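Local coordinates for extracellular solute-binding protein family 1 (Alicyclobacillus acidocaldarius subsp. acidocaldarius, PDB 4OVJ), which probably captures an as yet unidentified solute outside the cell and hands it to an ABC importer, as other family 1 solute-binding proteins do, at residues A[81-86]-A[302-307]; A[296-301]-A[315-320]. All coordinates share one frame; numbering follows the deposited sequence. Where two conformers were deposited one is given.

Contact 1: residues A[81-86]-A[302-307]; sequences APDIMQ and SKTKYP
The carboxylate of Asp83 is met from above its plane by the hydroxyl of Thr304, whose OG1 donates to OD1 across 2.7 Å from a point 44° out of that plane. On the other segment, 302-307, the ring of Tyr306 carries CB of Lys305 over the centre of one face, 3.9 Å above the plane. The two touching side chains, Asp83 and Thr304, cross at about a right angle. Thr304 holds OG1 anti to its own backbone N (chi1 -179°), which sets the hydroxyl beside the carbonyl carbon and lets it accept from Tyr306 N at 3.1 Å, an ST turn. Threonine suits the place because one hydroxyl both donates to the aspartate and accepts from the turn. Asp83 OD1 also accepts a hydrogen bond from water 1, which in turn accepts from Lys305 N at 2.8 Å. The other carboxylate oxygen, OD2, is bound by Thr28 N of strand 25-31. An aspartate just before strand 84-87 thus ties the start of an inner strand to the turn that leads into helix 307-319. With one backbone N-H, a hydroxyl and a water donating to it, the carboxylate is probably stabilised as the anion.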
ATOM      1  N   ALA A  81      -3.100  24.233  15.335  1.00 15.71           N
ATOM      2  CA  ALA A  81      -2.696  23.321  14.262  1.00 11.74           C
ATOM      3  C   ALA A  81      -1.394  23.761  13.614  1.00 10.47           C
ATOM      4  O   ALA A  81      -1.186  24.939  13.391  1.00 11.31           O
ATOM      5  CB  ALA A  81      -3.773  23.220  13.199  1.00 11.75           C
ATOM      6  N   PRO A  82      -0.520  22.806  13.279  1.00 10.64           N
ATOM      7  CA  PRO A  82       0.635  23.189  12.463  1.00  9.77           C
ATOM      8  C   PRO A  82       0.200  23.549  11.055  1.00  9.16           C
ATOM      9  O   PRO A  82      -0.824  23.042  10.579  1.00  9.31           O
ATOM     10  CB  PRO A  82       1.503  21.922  12.412  1.00 10.95           C
ATOM     11  CG  PRO A  82       0.661  20.825  12.924  1.00 12.94           C
ATOM     12  CD  PRO A  82      -0.604  21.359  13.524  1.00 11.07           C
ATOM     13  N   ASP A  83       0.989  24.378  10.379  1.00  8.62           N
ATOM     14  CA  ASP A  83       0.690  24.763   8.997  1.00  8.65           C
ATOM     15  C   ASP A  83       0.663  23.588   8.041  1.00  7.94           C
ATOM     16  O   ASP A  83      -0.168  23.546   7.148  1.00  7.97           O
ATOM     17  CB  ASP A  83       1.699  25.778   8.483  1.00  9.33           C
ATOM     18  CG  ASP A  83       1.669  27.060   9.278  1.00 11.00           C
ATOM     19  OD1 ASP A  83       0.620  27.748   9.271  1.00 13.15           O
ATOM     20  OD2 ASP A  83       2.681  27.356   9.937  1.00 13.25           O
ATOM     21  N   ILE A  84       1.612  22.669   8.201  0.50  8.17           N
ATOM     22  CA  ILE A  84       1.644  21.442   7.416  0.50  8.56           C
ATOM     23  C   ILE A  84       1.534  20.260   8.370  0.50  8.27           C
ATOM     24  O   ILE A  84       2.195  20.226   9.411  0.50  8.04           O
ATOM     25  CB  ILE A  84       2.934  21.316   6.588  0.50  9.82           C
ATOM     26  CG1 ILE A  84       3.065  22.494   5.613  0.50 11.02           C
ATOM     27  CG2 ILE A  84       2.950  19.991   5.834  0.50 10.48           C
ATOM     28  CD1 ILE A  84       3.880  23.645   6.161  0.50 11.87           C
HETATM   29  N   MSE A  85       0.678  19.309   8.009  0.50  8.41           N
HETATM   30  CA  MSE A  85       0.350  18.174   8.854  0.50  9.23           C
HETATM   31  C   MSE A  85       0.509  16.930   8.043  0.50  8.30           C
HETATM   32  O   MSE A  85      -0.097  16.787   6.979  0.50  8.79           O
HETATM   33  CB  MSE A  85      -1.114  18.226   9.297  0.50 10.97           C
HETATM   34  CG  MSE A  85      -1.334  19.101  10.528  0.50 11.83           C
HETATM   35 SE   MSE A  85      -3.273  19.313  10.868  0.50 14.64          SE
HETATM   36  CE  MSE A  85      -3.521  20.859   9.681  0.50 12.01           C
ATOM     37  N   GLN A  86       1.310  16.003   8.534  1.00  7.90           N
ATOM     38  CA  GLN A  86       1.287  14.658   7.990  1.00  8.35           C
ATOM     39  C   GLN A  86      -0.066  14.051   8.410  1.00  8.75           C
ATOM     40  O   GLN A  86      -0.518  14.236   9.544  1.00  9.04           O
ATOM     41  CB  GLN A  86       2.472  13.848   8.487  1.00  8.86           C
ATOM     42  CG  GLN A  86       2.788  12.605   7.686  1.00  9.57           C
ATOM     43  CD  GLN A  86       4.106  12.033   8.149  1.00  9.92           C
ATOM     44  OE1 GLN A  86       5.177  12.481   7.746  1.00 12.29           O
ATOM     45  NE2 GLN A  86       4.037  11.092   9.040  1.00 11.85           N
ATOM     46  N   SER A 302      -6.218  24.579   7.110  1.00  7.87           N
ATOM     47  CA  SER A 302      -7.133  25.449   6.384  1.00  8.43           C
ATOM     48  C   SER A 302      -6.906  26.918   6.728  1.00  9.27           C
ATOM     49  O   SER A 302      -7.162  27.787   5.906  1.00 11.01           O
ATOM     50  CB  SER A 302      -8.585  25.092   6.712  1.00  9.36           C
ATOM     51  OG  SER A 302      -8.795  25.145   8.113  1.00 10.14           O
ATOM     52  N   LYS A 303      -6.456  27.185   7.946  1.00  9.50           N
ATOM     53  CA  LYS A 303      -6.315  28.561   8.424  1.00 11.80           C
ATOM     54  C   LYS A 303      -4.877  29.031   8.481  1.00 12.42           C
ATOM     55  O   LYS A 303      -4.567  30.017   9.155  1.00 13.48           O
ATOM     56  CB  LYS A 303      -6.974  28.713   9.793  1.00 14.52           C
ATOM     57  CG  LYS A 303      -8.455  28.395   9.768  1.00 17.54           C
ATOM     58  CD  LYS A 303      -9.031  28.550  11.161  1.00 23.40           C
ATOM     59  CE  LYS A 303     -10.341  27.824  11.336  1.00 26.02           C
ATOM     60  NZ  LYS A 303     -10.722  27.892  12.772  1.00 28.10           N
ATOM     61  N   THR A 304      -3.990  28.360   7.754  1.00 11.94           N
ATOM     62  CA  THR A 304      -2.615  28.810   7.714  1.00 10.32           C
ATOM     63  C   THR A 304      -2.552  30.260   7.215  1.00 11.03           C
ATOM     64  O   THR A 304      -3.277  30.651   6.303  1.00 10.99           O
ATOM     65  CB  THR A 304      -1.703  27.921   6.846  1.00  9.87           C
ATOM     66  OG1 THR A 304      -0.381  28.450   6.897  1.00 10.32           O
ATOM     67  CG2 THR A 304      -2.136  27.881   5.383  1.00  9.64           C
ATOM     68  N   LYS A 305      -1.684  31.050   7.834  1.00 11.76           N
ATOM     69  CA  LYS A 305      -1.438  32.411   7.378  1.00 12.77           C
ATOM     70  C   LYS A 305      -0.612  32.461   6.096  1.00 11.32           C
ATOM     71  O   LYS A 305      -0.565  33.504   5.437  1.00 11.64           O
ATOM     72  CB  LYS A 305      -0.733  33.206   8.479  1.00 15.10           C
ATOM     73  CG  LYS A 305      -1.603  33.354   9.712  1.00 18.74           C
ATOM     74  CD  LYS A 305      -0.898  34.068  10.847  1.00 26.43           C
ATOM     75  CE  LYS A 305      -1.812  34.155  12.058  1.00 34.02           C
ATOM     76  NZ  LYS A 305      -1.029  34.434  13.292  1.00 44.34           N
ATOM     77  N   TYR A 306       0.015  31.337   5.740  1.00 11.07           N
ATOM     78  CA  TYR A 306       1.001  31.287   4.658  1.00 11.81           C
ATOM     79  C   TYR A 306       0.713  30.176   3.655  1.00 10.97           C
ATOM     80  O   TYR A 306       1.569  29.313   3.408  1.00 10.49           O
ATOM     81  CB  TYR A 306       2.386  31.091   5.268  1.00 12.64           C
ATOM     82  CG  TYR A 306       2.690  32.084   6.355  1.00 12.88           C
ATOM     83  CD1 TYR A 306       2.680  33.451   6.091  1.00 13.13           C
ATOM     84  CD2 TYR A 306       2.960  31.661   7.654  1.00 13.47           C
ATOM     85  CE1 TYR A 306       2.959  34.371   7.088  1.00 15.21           C
ATOM     86  CE2 TYR A 306       3.235  32.570   8.658  1.00 15.25           C
ATOM     87  CZ  TYR A 306       3.228  33.919   8.367  1.00 16.04           C
ATOM     88  OH  TYR A 306       3.503  34.808   9.360  1.00 21.67           O
ATOM     89  N   PRO A 307      -0.474  30.206   3.038  1.00 10.79           N
ATOM     90  CA  PRO A 307      -0.797  29.120   2.116  1.00 11.34           C
ATOM     91  C   PRO A 307       0.145  28.986   0.911  1.00 11.40           C
ATOM     92  O   PRO A 307       0.406  27.862   0.488  1.00 12.05           O
ATOM     93  CB  PRO A 307      -2.235  29.428   1.686  1.00 11.84           C
ATOM     94  CG  PRO A 307      -2.397  30.897   1.894  1.00 11.57           C
ATOM     95  CD  PRO A 307      -1.547  31.228   3.087  1.00 11.20           C
TER
HETATM   96  O   HOH W   1      -0.281  30.136  10.120  1.00 16.26           O

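Contact 2: residues A[296-301]-A[315-320]; sequences QFWSIY and NFLLNN
Apolar contact dominates where Trp298, on strand 293-300, meets Leu317 and Leu318 near the end of helix 307-319. CG of Leu317 stands anti to the carbonyl carbon (chi1 -65°), and the extended chi2 of 176° carries CD1 out over one face of the indole, 3.8 Å from the centroid of the six-membered ring and 16° off its normal, a CH-pi contact. The side chains of Trp298 and Leu317 cross at about a right angle, and CB of the leucine approaches the pyrrole side, 3.6 Å from NE1. Leu318 comes to the edge instead: its CD2 lies 3.7 Å from CD1 of Trp298, the two side chains sliding past each other in opposite directions. Leucine suits both places, since one branched end can lie on a face and another fill an edge.

The polar link runs through water 2, which lies in the indole plane, accepts from Trp298 NE1 at 2.8 Å and makes a weak bond to Leu317 O. On the helix itself, Asn319 ND2 donates to Asn315 OD1 at 3.0 Å, one turn back.

A leucine in place of Trp298 would probably leave Leu317 CD1 without its aromatic face and water 2 without its N-H donor. Strand and helix are thus joined as in the alpha/beta packing of periplasmic-binding-protein domains: a broad ring buries apolar surface, while its one polar atom is satisfied by a water.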
ATOM      1  N   GLN A 296       0.821   7.638   3.461  1.00 10.55           N
ATOM      2  CA  GLN A 296       0.476   8.784   4.293  1.00  9.97           C
ATOM      3  C   GLN A 296       0.197   9.920   3.337  1.00  8.26           C
ATOM      4  O   GLN A 296       0.316   9.749   2.130  1.00  8.50           O
ATOM      5  CB  GLN A 296       1.614   9.220   5.231  1.00 13.32           C
ATOM      6  CG  GLN A 296       2.591   8.177   5.707  1.00 16.02           C
ATOM      7  CD  GLN A 296       3.761   8.792   6.433  1.00 16.07           C
ATOM      8  OE1 GLN A 296       4.230   9.890   6.075  1.00 16.78           O
ATOM      9  NE2 GLN A 296       4.247   8.104   7.445  1.00 17.88           N
ATOM     10  N   PHE A 297      -0.167  11.073   3.874  1.00  7.49           N
ATOM     11  CA  PHE A 297      -0.496  12.256   3.094  1.00  7.98           C
ATOM     12  C   PHE A 297       0.178  13.482   3.683  1.00  7.95           C
ATOM     13  O   PHE A 297       0.397  13.554   4.891  1.00  8.66           O
ATOM     14  CB  PHE A 297      -2.000  12.563   3.129  1.00  8.49           C
ATOM     15  CG  PHE A 297      -2.867  11.515   2.529  1.00  8.36           C
ATOM     16  CD1 PHE A 297      -3.196  10.380   3.252  1.00  9.52           C
ATOM     17  CD2 PHE A 297      -3.416  11.683   1.259  1.00  7.61           C
ATOM     18  CE1 PHE A 297      -3.994   9.396   2.700  1.00  9.89           C
ATOM     19  CE2 PHE A 297      -4.236  10.708   0.718  1.00  8.26           C
ATOM     20  CZ  PHE A 297      -4.510   9.558   1.433  1.00  9.24           C
ATOM     21  N   TRP A 298       0.449  14.466   2.825  1.00  8.44           N
ATOM     22  CA  TRP A 298       0.731  15.823   3.265  1.00  7.94           C
ATOM     23  C   TRP A 298      -0.564  16.627   3.175  1.00  7.60           C
ATOM     24  O   TRP A 298      -1.218  16.632   2.137  1.00  7.51           O
ATOM     25  CB  TRP A 298       1.774  16.514   2.391  1.00  9.22           C
ATOM     26  CG  TRP A 298       3.064  15.804   2.224  1.00  9.69           C
ATOM     27  CD1 TRP A 298       3.662  15.511   1.038  1.00 10.94           C
ATOM     28  CD2 TRP A 298       3.931  15.295   3.246  1.00  9.66           C
ATOM     29  NE1 TRP A 298       4.847  14.866   1.250  1.00 10.97           N
ATOM     30  CE2 TRP A 298       5.038  14.713   2.597  1.00 10.30           C
ATOM     31  CE3 TRP A 298       3.881  15.268   4.645  1.00  9.30           C
ATOM     32  CZ2 TRP A 298       6.073  14.108   3.296  1.00 10.11           C
ATOM     33  CZ3 TRP A 298       4.919  14.676   5.335  1.00  9.77           C
ATOM     34  CH2 TRP A 298       5.998  14.110   4.661  1.00 10.07           C
ATOM     35  N   SER A 299      -0.896  17.323   4.261  1.00  7.32           N
ATOM     36  CA  SER A 299      -2.048  18.205   4.309  1.00  7.01           C
ATOM     37  C   SER A 299      -1.600  19.574   4.850  1.00  6.82           C
ATOM     38  O   SER A 299      -0.570  19.695   5.524  1.00  8.07           O
ATOM     39  CB  SER A 299      -3.130  17.610   5.209  1.00  7.38           C
ATOM     40  OG  SER A 299      -3.707  16.419   4.674  1.00  7.96           O
ATOM     41  N   ILE A 300      -2.382  20.593   4.544  1.00  6.27           N
ATOM     42  CA  ILE A 300      -2.121  21.951   4.986  1.00  6.97           C
ATOM     43  C   ILE A 300      -3.304  22.431   5.828  1.00  6.85           C
ATOM     44  O   ILE A 300      -4.459  22.159   5.505  1.00  7.26           O
ATOM     45  CB  ILE A 300      -1.888  22.887   3.786  1.00  7.67           C
ATOM     46  CG1 ILE A 300      -0.661  22.439   2.998  1.00  8.56           C
ATOM     47  CG2 ILE A 300      -1.711  24.348   4.226  1.00  7.72           C
ATOM     48  CD1 ILE A 300      -0.446  23.169   1.690  1.00  9.34           C
ATOM     49  N   TYR A 301      -3.003  23.161   6.901  1.00  7.55           N
ATOM     50  CA  TYR A 301      -4.032  23.734   7.761  1.00  7.64           C
ATOM     51  C   TYR A 301      -4.898  24.713   6.984  1.00  7.88           C
ATOM     52  O   TYR A 301      -4.379  25.606   6.315  1.00  7.98           O
ATOM     53  CB  TYR A 301      -3.362  24.461   8.918  1.00  8.46           C
ATOM     54  CG  TYR A 301      -4.262  25.024   9.988  1.00  9.42           C
ATOM     55  CD1 TYR A 301      -5.437  24.388  10.358  1.00 10.56           C
ATOM     56  CD2 TYR A 301      -3.887  26.176  10.678  1.00 11.40           C
ATOM     57  CE1 TYR A 301      -6.244  24.906  11.365  1.00 12.21           C
ATOM     58  CE2 TYR A 301      -4.673  26.691  11.689  1.00 13.65           C
ATOM     59  CZ  TYR A 301      -5.847  26.059  12.031  1.00 13.67           C
ATOM     60  OH  TYR A 301      -6.623  26.591  13.040  1.00 17.10           O
ATOM     61  N   ASN A 315       5.025  20.953  -2.190  1.00  8.13           N
ATOM     62  CA  ASN A 315       5.496  20.645  -3.519  1.00  9.34           C
ATOM     63  C   ASN A 315       6.936  20.165  -3.535  1.00  9.24           C
ATOM     64  O   ASN A 315       7.270  19.255  -4.298  1.00 10.17           O
ATOM     65  CB  ASN A 315       5.377  21.850  -4.440  1.00  9.46           C
ATOM     66  CG  ASN A 315       5.677  21.485  -5.865  1.00 11.10           C
ATOM     67  OD1 ASN A 315       4.972  20.670  -6.469  1.00 11.02           O
ATOM     68  ND2 ASN A 315       6.757  22.044  -6.405  1.00 13.66           N
ATOM     69  N   PHE A 316       7.769  20.785  -2.701  1.00  9.25           N
ATOM     70  CA  PHE A 316       9.164  20.388  -2.526  1.00  9.79           C
ATOM     71  C   PHE A 316       9.265  18.942  -2.028  1.00  9.52           C
ATOM     72  O   PHE A 316       9.997  18.123  -2.595  1.00  9.22           O
ATOM     73  CB  PHE A 316       9.879  21.334  -1.554  1.00 10.64           C
ATOM     74  CG  PHE A 316      11.327  20.994  -1.328  1.00 12.07           C
ATOM     75  CD1 PHE A 316      12.307  21.527  -2.163  1.00 13.75           C
ATOM     76  CD2 PHE A 316      11.714  20.177  -0.270  1.00 13.91           C
ATOM     77  CE1 PHE A 316      13.640  21.234  -1.951  1.00 14.83           C
ATOM     78  CE2 PHE A 316      13.054  19.881  -0.054  1.00 13.35           C
ATOM     79  CZ  PHE A 316      14.008  20.409  -0.904  1.00 16.07           C
ATOM     80  N   LEU A 317       8.507  18.613  -0.994  1.00  9.40           N
ATOM     81  CA  LEU A 317       8.507  17.254  -0.463  1.00 10.08           C
ATOM     82  C   LEU A 317       8.062  16.235  -1.503  1.00  9.49           C
ATOM     83  O   LEU A 317       8.600  15.147  -1.563  1.00 11.49           O
ATOM     84  CB  LEU A 317       7.615  17.133   0.772  1.00 10.16           C
ATOM     85  CG  LEU A 317       8.065  17.937   1.987  1.00 10.47           C
ATOM     86  CD1 LEU A 317       7.027  17.783   3.086  1.00 11.27           C
ATOM     87  CD2 LEU A 317       9.460  17.540   2.448  1.00 12.04           C
ATOM     88  N   LEU A 318       7.089  16.607  -2.319  1.00  9.13           N
ATOM     89  CA  LEU A 318       6.565  15.716  -3.337  1.00  9.41           C
ATOM     90  C   LEU A 318       7.482  15.546  -4.526  1.00  9.73           C
ATOM     91  O   LEU A 318       7.633  14.440  -5.018  1.00 10.11           O
ATOM     92  CB  LEU A 318       5.198  16.201  -3.837  1.00  9.18           C
ATOM     93  CG  LEU A 318       4.047  16.162  -2.833  1.00  9.93           C
ATOM     94  CD1 LEU A 318       2.887  16.982  -3.375  1.00 11.32           C
ATOM     95  CD2 LEU A 318       3.604  14.737  -2.559  1.00 10.83           C
ATOM     96  N   ASN A 319       8.053  16.645  -5.003  1.00  9.83           N
ATOM     97  CA  ASN A 319       8.641  16.680  -6.360  1.00 10.24           C
ATOM     98  C   ASN A 319      10.118  17.006  -6.455  1.00 11.38           C
ATOM     99  O   ASN A 319      10.712  16.872  -7.529  1.00 14.01           O
ATOM    100  CB  ASN A 319       7.865  17.666  -7.228  1.00 11.11           C
ATOM    101  CG  ASN A 319       6.514  17.132  -7.644  1.00 11.18           C
ATOM    102  OD1 ASN A 319       6.406  16.004  -8.125  1.00 13.11           O
ATOM    103  ND2 ASN A 319       5.475  17.924  -7.450  1.00 11.16           N
ATOM    104  N   ASN A 320      10.721  17.460  -5.370  1.00 12.13           N
ATOM    105  CA  ASN A 320      12.115  17.858  -5.441  1.00 12.43           C
ATOM    106  C   ASN A 320      13.028  16.658  -5.270  1.00 12.99           C
ATOM    107  O   ASN A 320      12.808  15.841  -4.385  1.00 13.11           O
ATOM    108  CB  ASN A 320      12.423  18.930  -4.402  1.00 13.54           C
ATOM    109  CG  ASN A 320      13.836  19.434  -4.512  1.00 15.76           C
ATOM    110  OD1 ASN A 320      14.749  18.838  -3.962  1.00 19.64           O
ATOM    111  ND2 ASN A 320      14.025  20.530  -5.228  1.00 17.93           N
TER
HETATM  112  O   HOH W   2       6.670  13.511  -0.318  1.00 16.52           O

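Overall arrangement
Contact 2 is core and contact 1 surface, yet both fasten the same strand-loop-helix unit: 296-301 lies on strand 293-300, the loop that follows holds 302-307, and 315-320 lies on the helix entered from that loop. Strands 84-87 and 293-300 are antiparallel neighbours in the sheet, probably hydrogen-bonded through Met85 N and Ser299 O and through Asp83 O and Tyr301 N, while Gln86 packs on Gln296 and Trp298. The chemistry follows the place. At the surface, contact 1 relies on a carboxylate, a hydroxyl and water; deeper in, contact 2 relies on leucine and indole surface with one water bridge, weak on the helix side. Their centres lie about 12 Å apart.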